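Local coordinates for guanylate kinase (Stenotrophomonas maltophilia, PDB 6WCT), which catalyses the ATP-dependent phosphorylation of GMP to GDP and is probably essential for recycling GMP and, indirectly, cGMP, at residues Pro62-Val65 / His69-Phe72; Val115-Asp120 / Gln125-Leu130; Ile183-Glu186 / Thr190-Asp193. All blocks are in the same frame, centred on the assembly; numbering follows the deposited sequence.

Contact 1 (Pro62-Val65 / His69-Phe72); sequences PGEV and HYHF. With 5GP (guanosine-5'-monophosphate), chain E.
V65 and H69 are joined by two hydrogen bonds that tie the loop 62-65 to the start of 69-72. The amide of V65 donates to the imidazole, N to H69 ND1 2.9 Å, in a nearly straight bond, although the donor stands 20° out of the ring plane. In return H69 N reaches V65 O over 3.2 Å. ND1 therefore acts as the acceptor, consistent with its being unprotonated. The ring meets V65 N because CG lies beside the backbone N of H69 and anti to its carbonyl carbon (chi1 -52°). The carbonyl O of G63 and the CA of E64 also approach the imidazole obliquely.

The second side-chain meeting is between E64 and F72, which cross at about a right angle. The extended chain of E64 brings OE1 to 3.2 Å from F72 CZ, with the carboxylate and ring planes 47° apart. That carboxylate is held from outside the two segments: OE2 forms a salt bridge with R58, a GMP-binding residue, while OE1 accepts a hydrogen bond from the amide of R61. Y70 CB lies over one face of the F72 ring, toward its rim.

Y70 itself points its ring to the nucleotide, and its hydroxyl donates to O1P of GMP in a very short bond (OH to O1P 2.5 Å). Segment 62-65 lies in the loop between strands 55-56 and 71-72, and 69-72 carries the chain into the latter; H71 pairs through its backbone with S54 and T56, making strand 71-72 an outermost, parallel member of the mixed four-stranded sheet beside 55-56.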
loop_
_atom_site.group_PDB
_atom_site.type_symbol
_atom_site.label_atom_id
_atom_site.label_comp_id
_atom_site.label_asym_id
_atom_site.label_seq_id
_atom_site.Cartn_x
_atom_site.Cartn_y
_atom_site.Cartn_z
ATOM N N PRO A 62 -12.113 -16.413 29.429
ATOM C CA PRO A 62 -12.104 -17.838 29.073
ATOM C C PRO A 62 -11.523 -18.083 27.685
ATOM O O PRO A 62 -11.774 -17.338 26.733
ATOM C CB PRO A 62 -13.582 -18.228 29.151
ATOM C CG PRO A 62 -14.145 -17.293 30.171
ATOM C CD PRO A 62 -13.431 -15.985 29.929
ATOM N N GLY A 63 -10.700 -19.123 27.590
ATOM C CA GLY A 63 -10.042 -19.481 26.357
ATOM C C GLY A 63 -8.683 -18.848 26.174
ATOM O O GLY A 63 -7.910 -19.299 25.321
ATOM N N GLU A 64 -8.384 -17.796 26.928
ATOM C CA GLU A 64 -7.089 -17.139 26.856
ATOM C C GLU A 64 -6.029 -17.918 27.629
ATOM O O GLU A 64 -6.303 -18.525 28.665
ATOM C CB GLU A 64 -7.213 -15.714 27.378
ATOM C CG GLU A 64 -7.847 -14.771 26.362
ATOM C CD GLU A 64 -8.040 -13.387 26.912
ATOM O OE1 GLU A 64 -7.986 -13.247 28.151
ATOM O OE2 GLU A 64 -8.227 -12.442 26.122
ATOM N N VAL A 65 -4.811 -17.902 27.097
ATOM C CA VAL A 65 -3.658 -18.586 27.676
ATOM C C VAL A 65 -2.615 -17.536 28.020
ATOM O O VAL A 65 -2.211 -16.740 27.160
ATOM C CB VAL A 65 -3.078 -19.647 26.728
ATOM C CG1 VAL A 65 -1.861 -20.323 27.360
ATOM C CG2 VAL A 65 -4.146 -20.676 26.387
ATOM N N HIS A 69 -1.817 -15.324 24.341
ATOM C CA HIS A 69 -2.559 -14.160 23.855
ATOM C C HIS A 69 -2.058 -12.864 24.467
ATOM O O HIS A 69 -2.076 -11.819 23.798
ATOM C CB HIS A 69 -4.052 -14.338 24.136
ATOM C CG HIS A 69 -4.596 -15.642 23.643
ATOM N ND1 HIS A 69 -4.546 -16.801 24.389
ATOM C CD2 HIS A 69 -5.152 -15.984 22.456
ATOM C CE1 HIS A 69 -5.074 -17.792 23.695
ATOM N NE2 HIS A 69 -5.445 -17.325 22.516
ATOM N N TYR A 70 -1.610 -12.921 25.720
ATOM C CA TYR A 70 -1.076 -11.774 26.439
ATOM C C TYR A 70 -0.106 -12.298 27.481
ATOM O O TYR A 70 -0.190 -13.452 27.902
ATOM C CB TYR A 70 -2.177 -10.960 27.161
ATOM C CG TYR A 70 -3.077 -10.082 26.311
ATOM C CD1 TYR A 70 -2.703 -8.796 25.988
ATOM C CD2 TYR A 70 -4.297 -10.549 25.821
ATOM C CE1 TYR A 70 -3.528 -7.967 25.215
ATOM C CE2 TYR A 70 -5.130 -9.734 25.034
ATOM C CZ TYR A 70 -4.721 -8.440 24.740
ATOM O OH TYR A 70 -5.494 -7.591 23.986
ATOM N N HIS A 71 0.759 -11.422 27.959
ATOM C CA HIS A 71 1.409 -11.656 29.240
ATOM C C HIS A 71 0.530 -10.967 30.280
ATOM O O HIS A 71 0.538 -9.739 30.404
ATOM C CB HIS A 71 2.835 -11.120 29.240
ATOM C CG HIS A 71 3.724 -11.782 28.236
ATOM N ND1 HIS A 71 4.136 -13.092 28.356
ATOM C CD2 HIS A 71 4.257 -11.327 27.076
ATOM C CE1 HIS A 71 4.903 -13.408 27.326
ATOM N NE2 HIS A 71 4.993 -12.353 26.535
ATOM N N PHE A 72 -0.259 -11.751 31.003
ATOM C CA PHE A 72 -1.146 -11.197 32.015
ATOM C C PHE A 72 -0.372 -10.984 33.300
ATOM O O PHE A 72 0.246 -11.914 33.815
ATOM C CB PHE A 72 -2.327 -12.118 32.286
ATOM C CG PHE A 72 -3.238 -12.299 31.113
ATOM C CD1 PHE A 72 -3.010 -13.324 30.203
ATOM C CD2 PHE A 72 -4.332 -11.464 30.931
ATOM C CE1 PHE A 72 -3.857 -13.505 29.113
ATOM C CE2 PHE A 72 -5.189 -11.633 29.841
ATOM C CZ PHE A 72 -4.956 -12.650 28.934
HETATM P P 5GP E . -8.827 -6.903 24.437
HETATM O O1P 5GP E . -7.907 -8.078 24.219
HETATM O O2P 5GP E . -10.294 -7.154 24.088
HETATM O O3P 5GP E . -8.746 -6.289 25.813
HETATM O "O5'" 5GP E . -8.325 -5.736 23.508
HETATM C "C5'" 5GP E . -8.714 -4.401 23.755
HETATM C "C4'" 5GP E . -7.924 -3.466 22.891
HETATM O "O4'" 5GP E . -6.591 -3.322 23.449
HETATM C "C3'" 5GP E . -7.726 -3.955 21.444
HETATM O "O3'" 5GP E . -7.902 -2.876 20.535
HETATM C "C2'" 5GP E . -6.259 -4.357 21.412
HETATM O "O2'" 5GP E . -5.646 -4.265 20.146
HETATM C "C1'" 5GP E . -5.669 -3.366 22.397
HETATM N N9 5GP E . -4.363 -3.750 22.904
HETATM C C8 5GP E . -3.853 -5.021 22.957
HETATM N N7 5GP E . -2.585 -5.055 23.267
HETATM C C5 5GP E . -2.242 -3.724 23.445
HETATM C C6 5GP E . -1.002 -3.128 23.738
HETATM O O6 5GP E . 0.067 -3.711 23.904
HETATM N N1 5GP E . -1.080 -1.747 23.781
HETATM C C2 5GP E . -2.223 -1.017 23.562
HETATM N N2 5GP E . -2.117 0.318 23.615
HETATM N N3 5GP E . -3.399 -1.571 23.287
HETATM C C4 5GP E . -3.336 -2.913 23.238
#

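Contact 2 (Val115-Asp120 / Gln125-Leu130); sequences VLLEID and QQVRQL. With 5GP (guanosine-5'-monophosphate), chain E.
V127 meets L117 and I119 through a single methyl, CG2, which takes both contacts. The distance from V127 CG2 to I119 CD1 is 3.8 Å, and to L117 CD1 4.0 Å. L117 and V127 come tip to tip, whereas I119 lies obliquely across V127; no hydrogen bond joins the segments, and their nearest CA atoms, those of L117 and V127, are 9.6 Å apart. The contact is therefore purely apolar and made by branch ends.

I119 serves two neighbours with its two branches. With chi1 at 64°, CG1 sits between the backbone N and the carbonyl carbon and carries CD1 to the helix, while CG2 packs against the guanine, 3.5 Å from C6 of GMP. On the same base, D120 OD1 accepts from N2 at 2.9 Å, with an angle of 158° at the hydrogen. E118 O receives a weak bond from the ribose O2'.

The next shell fixes these groups. D120 occupies the N-cap position of helix 121-130: its OD1 also takes the amide of G123 and its OD2 the side chain of Q122, so the carboxylate that reads the base is gripped by the helix start. V127 is further enclosed by L24 and I26 of strand 24-28 and by F88 and E89 of strand 87-93. L117 belongs to a strand bonded through its backbone to Y25 and V27.

A parallel strand followed, after a short connection, by a helix, with the ligand at the strand's C-terminal end, is a common feature of parallel alpha/beta folds, to which the P-loop kinases belong; here the strand-to-helix junction forms part of the GMP pocket.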
loop_
_atom_site.group_PDB
_atom_site.type_symbol
_atom_site.label_atom_id
_atom_site.label_comp_id
_atom_site.label_asym_id
_atom_site.label_seq_id
_atom_site.Cartn_x
_atom_site.Cartn_y
_atom_site.Cartn_z
ATOM N N VAL A 115 8.364 -5.930 12.739
ATOM C CA VAL A 115 7.540 -6.191 13.910
ATOM C C VAL A 115 6.145 -5.652 13.655
ATOM O O VAL A 115 5.977 -4.551 13.115
ATOM C CB VAL A 115 8.134 -5.566 15.192
ATOM C CG1 VAL A 115 7.228 -5.859 16.389
ATOM C CG2 VAL A 115 9.510 -6.110 15.450
ATOM N N LEU A 116 5.150 -6.445 14.021
ATOM C CA LEU A 116 3.747 -6.076 13.927
ATOM C C LEU A 116 3.170 -5.956 15.336
ATOM O O LEU A 116 3.348 -6.861 16.153
ATOM C CB LEU A 116 2.988 -7.108 13.099
ATOM C CG LEU A 116 1.519 -6.862 12.774
ATOM C CD1 LEU A 116 1.112 -7.737 11.632
ATOM C CD2 LEU A 116 0.627 -7.166 13.986
ATOM N N LEU A 117 2.525 -4.825 15.628
ATOM C CA LEU A 117 1.862 -4.573 16.906
ATOM C C LEU A 117 0.349 -4.570 16.714
ATOM O O LEU A 117 -0.151 -3.911 15.799
ATOM C CB LEU A 117 2.297 -3.227 17.497
ATOM C CG LEU A 117 3.795 -2.938 17.628
ATOM C CD1 LEU A 117 4.072 -1.540 18.199
ATOM C CD2 LEU A 117 4.521 -4.039 18.453
ATOM N N GLU A 118 -0.382 -5.236 17.617
ATOM C CA GLU A 118 -1.846 -5.226 17.624
ATOM C C GLU A 118 -2.256 -4.377 18.816
ATOM O O GLU A 118 -2.346 -4.872 19.942
ATOM C CB GLU A 118 -2.418 -6.637 17.723
ATOM C CG GLU A 118 -2.010 -7.499 16.565
ATOM C CD GLU A 118 -2.617 -8.910 16.607
ATOM O OE1 GLU A 118 -1.964 -9.834 16.113
ATOM O OE2 GLU A 118 -3.719 -9.097 17.154
ATOM N N ILE A 119 -2.472 -3.077 18.581
ATOM C CA ILE A 119 -2.678 -2.141 19.682
ATOM C C ILE A 119 -3.782 -1.149 19.349
ATOM O O ILE A 119 -4.153 -0.968 18.191
ATOM C CB ILE A 119 -1.374 -1.397 20.016
ATOM C CG1 ILE A 119 -0.969 -0.540 18.822
ATOM C CG2 ILE A 119 -0.254 -2.433 20.403
ATOM C CD1 ILE A 119 0.356 0.215 19.022
ATOM N N ASP A 120 -4.274 -0.465 20.377
ATOM C CA ASP A 120 -5.408 0.426 20.186
ATOM C C ASP A 120 -4.929 1.757 19.611
ATOM O O ASP A 120 -3.746 1.945 19.296
ATOM C CB ASP A 120 -6.164 0.630 21.497
ATOM C CG ASP A 120 -5.553 1.724 22.364
ATOM O OD1 ASP A 120 -4.311 1.776 22.437
ATOM O OD2 ASP A 120 -6.311 2.547 22.946
ATOM N N GLN A 125 -0.943 6.056 18.431
ATOM C CA GLN A 125 -0.501 7.445 18.434
ATOM C C GLN A 125 0.861 7.591 19.092
ATOM O O GLN A 125 1.711 8.347 18.607
ATOM C CB GLN A 125 -1.524 8.324 19.142
ATOM C CG GLN A 125 -2.787 8.500 18.343
ATOM C CD GLN A 125 -3.633 9.621 18.885
ATOM O OE1 GLN A 125 -3.325 10.203 19.937
ATOM N NE2 GLN A 125 -4.705 9.943 18.170
ATOM N N GLN A 126 1.080 6.910 20.222
ATOM C CA GLN A 126 2.406 6.964 20.841
ATOM C C GLN A 126 3.458 6.389 19.907
ATOM O O GLN A 126 4.568 6.917 19.813
ATOM C CB GLN A 126 2.435 6.236 22.186
ATOM C CG GLN A 126 1.476 6.786 23.223
ATOM C CD GLN A 126 1.369 5.889 24.445
ATOM O OE1 GLN A 126 2.361 5.303 24.891
ATOM N NE2 GLN A 126 0.164 5.794 25.009
ATOM N N VAL A 127 3.129 5.304 19.203
ATOM C CA VAL A 127 4.116 4.692 18.320
ATOM C C VAL A 127 4.424 5.609 17.149
ATOM O O VAL A 127 5.590 5.757 16.758
ATOM C CB VAL A 127 3.644 3.304 17.834
ATOM C CG1 VAL A 127 4.616 2.764 16.807
ATOM C CG2 VAL A 127 3.536 2.324 18.996
ATOM N N ARG A 128 3.396 6.265 16.587
ATOM C CA ARG A 128 3.613 7.142 15.437
ATOM C C ARG A 128 4.607 8.249 15.762
ATOM O O ARG A 128 5.419 8.629 14.911
ATOM C CB ARG A 128 2.289 7.745 14.956
ATOM C CG ARG A 128 1.520 6.869 13.963
ATOM C CD ARG A 128 0.209 7.502 13.459
ATOM N NE ARG A 128 -0.755 6.452 13.080
ATOM C CZ ARG A 128 -1.783 6.066 13.829
ATOM N NH1 ARG A 128 -2.591 5.081 13.425
ATOM N NH2 ARG A 128 -2.000 6.648 15.000
ATOM N N GLN A 129 4.556 8.785 16.987
ATOM C CA GLN A 129 5.491 9.842 17.376
ATOM C C GLN A 129 6.883 9.290 17.639
ATOM O O GLN A 129 7.861 10.039 17.549
ATOM C CB GLN A 129 4.978 10.590 18.609
ATOM N N LEU A 130 6.983 7.999 17.977
ATOM C CA LEU A 130 8.273 7.378 18.243
ATOM C C LEU A 130 8.911 6.923 16.930
ATOM O O LEU A 130 10.103 7.144 16.702
ATOM C CB LEU A 130 8.091 6.198 19.207
ATOM C CG LEU A 130 7.746 6.489 20.673
ATOM C CD1 LEU A 130 7.372 5.204 21.391
ATOM C CD2 LEU A 130 8.872 7.188 21.413
HETATM P P 5GP E . -8.827 -6.903 24.437
HETATM O O1P 5GP E . -7.907 -8.078 24.219
HETATM O O2P 5GP E . -10.294 -7.154 24.088
HETATM O O3P 5GP E . -8.746 -6.289 25.813
HETATM O "O5'" 5GP E . -8.325 -5.736 23.508
HETATM C "C5'" 5GP E . -8.714 -4.401 23.755
HETATM C "C4'" 5GP E . -7.924 -3.466 22.891
HETATM O "O4'" 5GP E . -6.591 -3.322 23.449
HETATM C "C3'" 5GP E . -7.726 -3.955 21.444
HETATM O "O3'" 5GP E . -7.902 -2.876 20.535
HETATM C "C2'" 5GP E . -6.259 -4.357 21.412
HETATM O "O2'" 5GP E . -5.646 -4.265 20.146
HETATM C "C1'" 5GP E . -5.669 -3.366 22.397
HETATM N N9 5GP E . -4.363 -3.750 22.904
HETATM C C8 5GP E . -3.853 -5.021 22.957
HETATM N N7 5GP E . -2.585 -5.055 23.267
HETATM C C5 5GP E . -2.242 -3.724 23.445
HETATM C C6 5GP E . -1.002 -3.128 23.738
HETATM O O6 5GP E . 0.067 -3.711 23.904
HETATM N N1 5GP E . -1.080 -1.747 23.781
HETATM C C2 5GP E . -2.223 -1.017 23.562
HETATM N N2 5GP E . -2.117 0.318 23.615
HETATM N N3 5GP E . -3.399 -1.571 23.287
HETATM C C4 5GP E . -3.336 -2.913 23.238
#

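Contact 3 (Ile183-Glu186 / Thr190-Asp193); sequences IVNE and TAVD
Strand 183-184 runs into an inverse gamma turn centred on N185, where a weak backbone bond from E186 N to V184 O (2.9 Å) closes the turn, and the helix that follows returns so that the CA atoms of N185 and A191 stand 5.6 Å apart. Across this bend A191 is the helix residue that does the touching. Its methyl CB meets I183 CG2 at 4.0 Å and N185 OD1 at 3.8 Å, the first an apolar contact and the second a van der Waals contact.

I183 directs its two branches differently. CG2 is anti to the backbone N, and it is this methyl that meets A191; CG1 lies beside the N (chi1 -64°) and leads to CD1, which comes within 4.2 Å of A191 O. The small A191 side chain is consistent with the close CA spacing, and I183 is packed further along the same helix by E194, L195 and I198.

N185 places CG anti to its own N (chi1 177°), which carries the amide toward the helix, where OD1 lies against the A191 methyl. Its polar end is engaged elsewhere: ND2 donates to A33 O in the P-loop region, and the side chain also touches I38 of helix 35-45, which packs on A191 as well. V184 faces away from the helix and packs on H213 of the second subunit.

This is the end of the outermost strand 181-184 of the parallel sheet, turning into helix 188-203. N185 and E186 are observed ADP-binding residues, so the bend belongs to the adenine nucleotide site of the P-loop kinase fold, although that site holds no ADP here.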
loop_
_atom_site.group_PDB
_atom_site.type_symbol
_atom_site.label_atom_id
_atom_site.label_comp_id
_atom_site.label_asym_id
_atom_site.label_seq_id
_atom_site.Cartn_x
_atom_site.Cartn_y
_atom_site.Cartn_z
ATOM N N ILE A 183 -9.252 -2.039 6.223
ATOM C CA ILE A 183 -9.723 -3.313 5.682
ATOM C C ILE A 183 -11.083 -3.608 6.297
ATOM O O ILE A 183 -11.234 -3.533 7.520
ATOM C CB ILE A 183 -8.733 -4.451 5.981
ATOM C CG1 ILE A 183 -7.391 -4.210 5.271
ATOM C CG2 ILE A 183 -9.341 -5.815 5.618
ATOM C CD1 ILE A 183 -6.305 -5.274 5.645
ATOM N N VAL A 184 -12.076 -3.914 5.465
ATOM C CA VAL A 184 -13.364 -4.398 5.953
ATOM C C VAL A 184 -13.360 -5.916 5.856
ATOM O O VAL A 184 -13.226 -6.477 4.760
ATOM C CB VAL A 184 -14.542 -3.787 5.179
ATOM C CG1 VAL A 184 -15.849 -4.292 5.750
ATOM C CG2 VAL A 184 -14.502 -2.277 5.220
ATOM N N ASN A 185 -13.522 -6.584 7.002
ATOM C CA ASN A 185 -13.401 -8.037 7.092
ATOM C C ASN A 185 -14.748 -8.670 6.740
ATOM O O ASN A 185 -15.497 -9.148 7.594
ATOM C CB ASN A 185 -12.929 -8.441 8.487
ATOM C CG ASN A 185 -12.855 -9.948 8.659
ATOM O OD1 ASN A 185 -12.759 -10.689 7.680
ATOM N ND2 ASN A 185 -12.902 -10.408 9.899
ATOM N N GLU A 186 -15.054 -8.676 5.444
ATOM C CA GLU A 186 -16.263 -9.352 4.966
ATOM C C GLU A 186 -15.992 -10.818 4.657
ATOM O O GLU A 186 -16.676 -11.707 5.176
ATOM C CB GLU A 186 -16.817 -8.646 3.721
ATOM C CG GLU A 186 -17.315 -7.226 3.954
ATOM C CD GLU A 186 -17.826 -6.561 2.677
ATOM O OE1 GLU A 186 -18.855 -7.027 2.131
ATOM O OE2 GLU A 186 -17.185 -5.586 2.214
ATOM N N THR A 190 -10.225 -13.010 1.730
ATOM C CA THR A 190 -9.966 -11.747 1.049
ATOM C C THR A 190 -9.244 -10.766 1.970
ATOM O O THR A 190 -8.261 -10.141 1.564
ATOM C CB THR A 190 -11.281 -11.169 0.507
ATOM O OG1 THR A 190 -11.836 -12.094 -0.448
ATOM C CG2 THR A 190 -11.047 -9.867 -0.188
ATOM N N ALA A 191 -9.686 -10.650 3.228
ATOM C CA ALA A 191 -9.007 -9.751 4.166
ATOM C C ALA A 191 -7.539 -10.140 4.350
ATOM O O ALA A 191 -6.666 -9.268 4.453
ATOM C CB ALA A 191 -9.731 -9.748 5.518
ATOM N N VAL A 192 -7.254 -11.447 4.398
ATOM C CA VAL A 192 -5.874 -11.916 4.497
ATOM C C VAL A 192 -5.087 -11.496 3.261
ATOM O O VAL A 192 -3.989 -10.932 3.365
ATOM C CB VAL A 192 -5.846 -13.445 4.709
ATOM C CG1 VAL A 192 -4.426 -13.989 4.712
ATOM C CG2 VAL A 192 -6.527 -13.799 6.031
ATOM N N ASP A 193 -5.653 -11.727 2.073
ATOM C CA ASP A 193 -5.004 -11.267 0.846
ATOM C C ASP A 193 -4.716 -9.773 0.900
ATOM O O ASP A 193 -3.659 -9.318 0.445
ATOM C CB ASP A 193 -5.883 -11.548 -0.368
ATOM C CG ASP A 193 -6.014 -13.011 -0.674
ATOM O OD1 ASP A 193 -5.198 -13.815 -0.171
ATOM O OD2 ASP A 193 -6.935 -13.342 -1.439
#

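Overall arrangement
The three contacts follow one another along the chain and none touches another. Contacts 1 and 2 both meet GMP, with centres 21 Å apart and nearest atoms about 6 Å apart: in contact 1, Y70 reaches the phosphate and the N7 side of the base, while contact 2 meets the guanine and ribose, so the two overlap near N7. Contact 3 lies on the ADP side, the side chain of N185 being about 14 Å from the bound guanosine-5'-monophosphate (5GP). Its centre is 25 Å from that of contact 1 and 21 Å from that of contact 2. Contacts 2 and 3 share the parallel sheet, through inner strand 114-117 and outermost strand 181-184; contact 1 belongs to the mixed sheet.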